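Local coordinates for protein coclaurine N-methyltransferase (Coptis japonica, PDB 6GKV) that transfers a methyl group from S-adenosyl-L-methionine to the ring nitrogen of coclaurine and probably related tetrahydroisoquinolines in alkaloid biosynthesis, at residues A[288-291]-A[292-295]; A[310-313]-A[314-317]. All coordinates share one frame; numbering follows the deposited sequence.

Along the chain the two contacts come in series, neither nesting nor crossing, and neither closes a loop: contact 1 joins successive turns of one helix, and contact 2 joins a connecting loop to the first turn of the next helix. Contact 1 comes first, within helix 281-297, whose residue N288 touches the bound N-methylheliamine. The chain then runs through helix 299-309 and reaches contact 2, where residues 310-313 lead into helix 313-335. That last helix links the two places: farther along it, M331, C327, L328 and W323 pack on side chains of 288-295, while its start at contact 2 lies at the surface. The centres of the contacts are 21 Å apart.

Contact 1. Residues A[288-291]-A[292-295]; sequences NEEW and LKRL
E290 and K293 reach across one turn of helix 281-297 and meet in a salt bridge, K293 NZ lying 2.9 Å from E290 OE2. The two side chains run side by side and point the same way. The glutamate bends about its CB-CG bond (chi2 -67°), whereas the lysine stays extended beyond CG, and this difference brings a short acid level with the end of a long amine. The ammonium approaches OE2 on its syn side, 34° out of the carboxylate plane. OE2 also has a long, weak ion pair with R286, and E289 OE2 is 4.4 Å from K293 NZ, near enough that it may add some attraction but too far for a bridge.

Beneath these charges the backbone is paired in the regular alpha-helical way. The carbonyls of N288, E289, E290 and W291 accept from the N-H groups of L292, K293, R294 and L295; the K293 N to E289 O bond, 3.2 Å long, is nearly straight at 168°. W291 O also receives a weak second bond from R294 N. The amide ND2 of N288 donates a hydrogen bond to F284 O one turn back, which probably steadies a side chain lining the pocket that holds N-methylheliamine.

Leucines and tryptophan suit the buried side: L292 packs on L328, L295 on W323 and F81, and W291 on C327 and M85. The helix is thus amphipathic, and its chemistry implies a division of labour in which apolar groups and N288 face the interior while paired charges probably stabilise the more exposed side.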
ATOM      1  N   ASN A 288       9.829 -13.131 -21.419  1.00 35.12           N
ATOM      2  CA  ASN A 288       9.222 -14.393 -21.767  1.00 36.34           C
ATOM      3  C   ASN A 288       9.146 -14.577 -23.271  1.00 49.37           C
ATOM      4  O   ASN A 288       9.170 -15.718 -23.777  1.00 44.05           O
ATOM      5  CB  ASN A 288       7.819 -14.506 -21.178  1.00 38.09           C
ATOM      6  CG  ASN A 288       7.820 -14.893 -19.701  1.00 45.84           C
ATOM      7  OD1 ASN A 288       7.963 -16.068 -19.368  1.00 52.11           O
ATOM      8  ND2 ASN A 288       7.599 -13.918 -18.819  1.00 38.43           N
ATOM      9  N   GLU A 289       9.026 -13.455 -23.979  1.00 40.84           N
ATOM     10  CA  GLU A 289       8.941 -13.449 -25.446  1.00 46.07           C
ATOM     11  C   GLU A 289      10.290 -13.782 -26.069  1.00 45.21           C
ATOM     12  O   GLU A 289      10.366 -14.396 -27.124  1.00 56.83           O
ATOM     13  CB  GLU A 289       8.451 -12.078 -25.951  1.00 40.76           C
ATOM     14  CG  GLU A 289       8.402 -11.913 -27.463  1.00 45.51           C
ATOM     15  CD  GLU A 289       7.950 -10.504 -27.907  1.00 55.74           C
ATOM     16  OE1 GLU A 289       8.019  -9.561 -27.087  1.00 54.17           O
ATOM     17  OE2 GLU A 289       7.538 -10.344 -29.085  1.00 63.56           O
ATOM     18  N   GLU A 290      11.364 -13.359 -25.417  1.00 47.86           N
ATOM     19  CA  GLU A 290      12.685 -13.600 -25.973  1.00 56.25           C
ATOM     20  C   GLU A 290      13.071 -15.055 -25.733  1.00 49.89           C
ATOM     21  O   GLU A 290      13.773 -15.662 -26.541  1.00 46.69           O
ATOM     22  CB  GLU A 290      13.714 -12.626 -25.375  1.00 52.95           C
ATOM     23  CG  GLU A 290      13.510 -11.159 -25.820  1.00 51.76           C
ATOM     24  CD  GLU A 290      13.778 -10.934 -27.309  1.00 53.26           C
ATOM     25  OE1 GLU A 290      14.824 -11.404 -27.805  1.00 52.09           O
ATOM     26  OE2 GLU A 290      12.947 -10.274 -27.986  1.00 57.04           O
ATOM     27  N   TRP A 291      12.589 -15.592 -24.616  1.00 42.37           N
ATOM     28  CA  TRP A 291      12.762 -16.986 -24.268  1.00 53.02           C
ATOM     29  C   TRP A 291      12.066 -17.883 -25.296  1.00 60.65           C
ATOM     30  O   TRP A 291      12.633 -18.876 -25.776  1.00 58.85           O
ATOM     31  CB  TRP A 291      12.194 -17.252 -22.871  1.00 51.51           C
ATOM     32  CG  TRP A 291      13.018 -16.730 -21.732  1.00 49.51           C
ATOM     33  CD1 TRP A 291      14.327 -16.346 -21.773  1.00 47.01           C
ATOM     34  CD2 TRP A 291      12.584 -16.537 -20.376  1.00 46.13           C
ATOM     35  NE1 TRP A 291      14.736 -15.929 -20.524  1.00 42.48           N
ATOM     36  CE2 TRP A 291      13.683 -16.034 -19.649  1.00 38.07           C
ATOM     37  CE3 TRP A 291      11.366 -16.737 -19.704  1.00 42.41           C
ATOM     38  CZ2 TRP A 291      13.611 -15.737 -18.287  1.00 32.77           C
ATOM     39  CZ3 TRP A 291      11.294 -16.437 -18.341  1.00 30.12           C
ATOM     40  CH2 TRP A 291      12.413 -15.952 -17.652  1.00 31.84           C
ATOM     41  N   LEU A 292      10.825 -17.526 -25.618  1.00 58.13           N
ATOM     42  CA  LEU A 292      10.029 -18.279 -26.578  1.00 51.85           C
ATOM     43  C   LEU A 292      10.679 -18.298 -27.967  1.00 46.09           C
ATOM     44  O   LEU A 292      10.755 -19.351 -28.593  1.00 46.67           O
ATOM     45  CB  LEU A 292       8.625 -17.696 -26.653  1.00 49.91           C
ATOM     46  CG  LEU A 292       7.695 -18.257 -27.722  1.00 56.60           C
ATOM     47  CD1 LEU A 292       7.420 -19.735 -27.464  1.00 57.45           C
ATOM     48  CD2 LEU A 292       6.391 -17.444 -27.798  1.00 51.77           C
ATOM     49  N   LYS A 293      11.157 -17.146 -28.441  1.00 52.86           N
ATOM     50  CA  LYS A 293      11.902 -17.092 -29.711  1.00 57.90           C
ATOM     51  C   LYS A 293      13.076 -18.056 -29.691  1.00 54.98           C
ATOM     52  O   LYS A 293      13.406 -18.662 -30.702  1.00 58.64           O
ATOM     53  CB  LYS A 293      12.441 -15.687 -30.001  1.00 56.73           C
ATOM     54  CG  LYS A 293      11.447 -14.672 -30.566  1.00 62.78           C
ATOM     55  CD  LYS A 293      12.105 -13.278 -30.632  1.00 59.44           C
ATOM     56  CE  LYS A 293      11.087 -12.168 -30.834  1.00 65.94           C
ATOM     57  NZ  LYS A 293      11.659 -10.796 -30.582  1.00 70.93           N
ATOM     58  N   ARG A 294      13.717 -18.177 -28.534  1.00 51.45           N
ATOM     59  CA  ARG A 294      14.901 -19.013 -28.423  1.00 58.23           C
ATOM     60  C   ARG A 294      14.568 -20.490 -28.456  1.00 52.27           C
ATOM     61  O   ARG A 294      15.351 -21.280 -28.953  1.00 61.33           O
ATOM     62  CB  ARG A 294      15.677 -18.674 -27.157  1.00 60.26           C
ATOM     63  CG  ARG A 294      16.446 -17.391 -27.308  1.00 64.57           C
ATOM     64  CD  ARG A 294      17.070 -16.907 -26.012  1.00 63.89           C
ATOM     65  NE  ARG A 294      17.898 -15.746 -26.296  1.00 67.63           N
ATOM     66  CZ  ARG A 294      19.222 -15.749 -26.258  1.00 72.79           C
ATOM     67  NH1 ARG A 294      19.880 -16.849 -25.908  1.00 68.69           N
ATOM     68  NH2 ARG A 294      19.884 -14.640 -26.551  1.00 81.55           N
ATOM     69  N   LEU A 295      13.411 -20.861 -27.919  1.00 47.23           N
ATOM     70  CA  LEU A 295      12.933 -22.231 -28.050  1.00 48.11           C
ATOM     71  C   LEU A 295      12.804 -22.606 -29.527  1.00 50.75           C
ATOM     72  O   LEU A 295      13.633 -23.337 -30.059  1.00 57.43           O
ATOM     73  CB  LEU A 295      11.593 -22.410 -27.337  1.00 50.01           C
ATOM     74  CG  LEU A 295      11.640 -22.360 -25.816  1.00 59.59           C
ATOM     75  CD1 LEU A 295      10.281 -22.692 -25.210  1.00 62.53           C
ATOM     76  CD2 LEU A 295      12.704 -23.316 -25.325  1.00 62.03           C
TER

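Contact 2. Residues A[310-313]-A[314-317]; sequences MGNE and EEAV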
ATOM      1  N   MET A 310      13.544 -37.488 -21.440  1.00 75.48           N
ATOM      2  CA  MET A 310      12.344 -38.309 -21.330  1.00 72.90           C
ATOM      3  C   MET A 310      12.725 -39.664 -21.923  1.00 75.85           C
ATOM      4  O   MET A 310      13.907 -39.962 -22.053  1.00 86.88           O
ATOM      5  CB  MET A 310      11.151 -37.667 -22.055  1.00 65.30           C
ATOM      6  CG  MET A 310      10.819 -36.210 -21.608  1.00 49.82           C
ATOM      7  SD  MET A 310      10.163 -35.995 -19.916  1.00 71.32           S
ATOM      8  CE  MET A 310      11.644 -35.605 -19.004  1.00 45.90           C
ATOM      9  N   GLY A 311      11.766 -40.496 -22.294  1.00 68.93           N
ATOM     10  CA  GLY A 311      12.135 -41.763 -22.898  1.00 74.69           C
ATOM     11  C   GLY A 311      11.516 -42.017 -24.257  1.00 85.59           C
ATOM     12  O   GLY A 311      11.809 -43.024 -24.907  1.00 89.52           O
ATOM     13  N   ASN A 312      10.672 -41.084 -24.687  1.00 84.82           N
ATOM     14  CA  ASN A 312       9.811 -41.267 -25.848  1.00 75.03           C
ATOM     15  C   ASN A 312       9.443 -39.908 -26.417  1.00 80.47           C
ATOM     16  O   ASN A 312       9.410 -38.925 -25.681  1.00 85.32           O
ATOM     17  CB  ASN A 312       8.552 -42.029 -25.450  1.00 64.79           C
ATOM     18  CG  ASN A 312       7.805 -41.340 -24.318  1.00 70.22           C
ATOM     19  OD1 ASN A 312       6.847 -40.598 -24.554  1.00 69.01           O
ATOM     20  ND2 ASN A 312       8.260 -41.557 -23.082  1.00 63.51           N
ATOM     21  N   GLU A 313       9.148 -39.849 -27.711  1.00 84.70           N
ATOM     22  CA  GLU A 313       8.859 -38.580 -28.365  1.00 80.71           C
ATOM     23  C   GLU A 313       7.593 -37.917 -27.834  1.00 73.78           C
ATOM     24  O   GLU A 313       7.562 -36.697 -27.703  1.00 78.55           O
ATOM     25  CB  GLU A 313       8.760 -38.773 -29.877  1.00 89.08           C
ATOM     26  CG  GLU A 313      10.011 -39.386 -30.474  1.00100.58           C
ATOM     27  CD  GLU A 313      10.107 -39.189 -31.974  1.00112.77           C
ATOM     28  OE1 GLU A 313       9.809 -38.066 -32.445  1.00116.10           O
ATOM     29  OE2 GLU A 313      10.488 -40.157 -32.676  1.00111.47           O
ATOM     30  N   GLU A 314       6.571 -38.718 -27.514  1.00 67.85           N
ATOM     31  CA  GLU A 314       5.300 -38.208 -26.959  1.00 67.27           C
ATOM     32  C   GLU A 314       5.503 -37.242 -25.784  1.00 62.83           C
ATOM     33  O   GLU A 314       4.829 -36.221 -25.679  1.00 69.58           O
ATOM     34  CB  GLU A 314       4.393 -39.366 -26.503  1.00 65.81           C
ATOM     35  CG  GLU A 314       3.866 -40.245 -27.627  1.00 78.94           C
ATOM     36  CD  GLU A 314       4.886 -41.270 -28.110  1.00 92.40           C
ATOM     37  OE1 GLU A 314       4.969 -42.368 -27.512  1.00 95.16           O
ATOM     38  OE2 GLU A 314       5.612 -40.973 -29.083  1.00 96.00           O
ATOM     39  N   GLU A 315       6.439 -37.567 -24.903  1.00 57.46           N
ATOM     40  CA  GLU A 315       6.635 -36.784 -23.699  1.00 66.03           C
ATOM     41  C   GLU A 315       7.600 -35.638 -23.978  1.00 60.58           C
ATOM     42  O   GLU A 315       7.601 -34.625 -23.286  1.00 52.74           O
ATOM     43  CB  GLU A 315       7.146 -37.674 -22.569  1.00 72.34           C
ATOM     44  CG  GLU A 315       6.127 -38.710 -22.137  1.00 82.09           C
ATOM     45  CD  GLU A 315       6.520 -39.425 -20.865  1.00 89.19           C
ATOM     46  OE1 GLU A 315       6.802 -38.733 -19.862  1.00 96.73           O
ATOM     47  OE2 GLU A 315       6.527 -40.670 -20.857  1.00 88.57           O
ATOM     48  N   ALA A 316       8.415 -35.817 -25.009  1.00 55.36           N
ATOM     49  CA  ALA A 316       9.333 -34.783 -25.427  1.00 47.41           C
ATOM     50  C   ALA A 316       8.521 -33.665 -26.044  1.00 61.44           C
ATOM     51  O   ALA A 316       8.760 -32.490 -25.781  1.00 71.43           O
ATOM     52  CB  ALA A 316      10.350 -35.332 -26.409  1.00 43.56           C
ATOM     53  N   VAL A 317       7.544 -34.039 -26.859  1.00 63.19           N
ATOM     54  CA  VAL A 317       6.570 -33.084 -27.363  1.00 57.80           C
ATOM     55  C   VAL A 317       5.821 -32.361 -26.238  1.00 54.54           C
ATOM     56  O   VAL A 317       5.739 -31.136 -26.235  1.00 64.19           O
ATOM     57  CB  VAL A 317       5.549 -33.773 -28.271  1.00 57.87           C
ATOM     58  CG1 VAL A 317       4.394 -32.823 -28.601  1.00 56.15           C
ATOM     59  CG2 VAL A 317       6.224 -34.273 -29.524  1.00 52.89           C
TER
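N312 and E315 meet where helix 313-335 begins, their side chains crossing at a slant with the amide and carboxylate planes 52° apart. N312 is the N-cap. Its CG sits between the backbone N and the carbonyl carbon (chi1 56°), which turns the amide back over the first turn. From there OD1 accepts a weak bond from E315 N at 3.1 Å, while ND2 donates to E315 OE2 at 3.0 Å. The donor bond is fairly straight and leaves ND2 close to the plane of its own amide, yet it meets OE2 from above the carboxylate plane, 50° out of it. Asparagine suits this position because one short side chain offers both an acceptor and a donor.

E315 extends beyond CG and crosses the amide, its CG 3.2 Å from N312 OD1. M310 CB also touches E315 CB, at 4.0 Å, an aliphatic contact where the chain leaves helix 299-309. From E314, CB comes up to N312 OD1 at 3.4 Å. Farther into the turn, V317 N makes a nearly straight 2.8 Å bond to E313 O, and small A316 packs on F306 of the preceding helix.

N312 OD1 thus caps the helix, with an added side-chain bond from ND2 to E315 OE2: E315 N is shared weakly between OD1 and the backbone O of N312, and the acidic partner, near the positive end of the helix dipole, is probably favoured in its charged form.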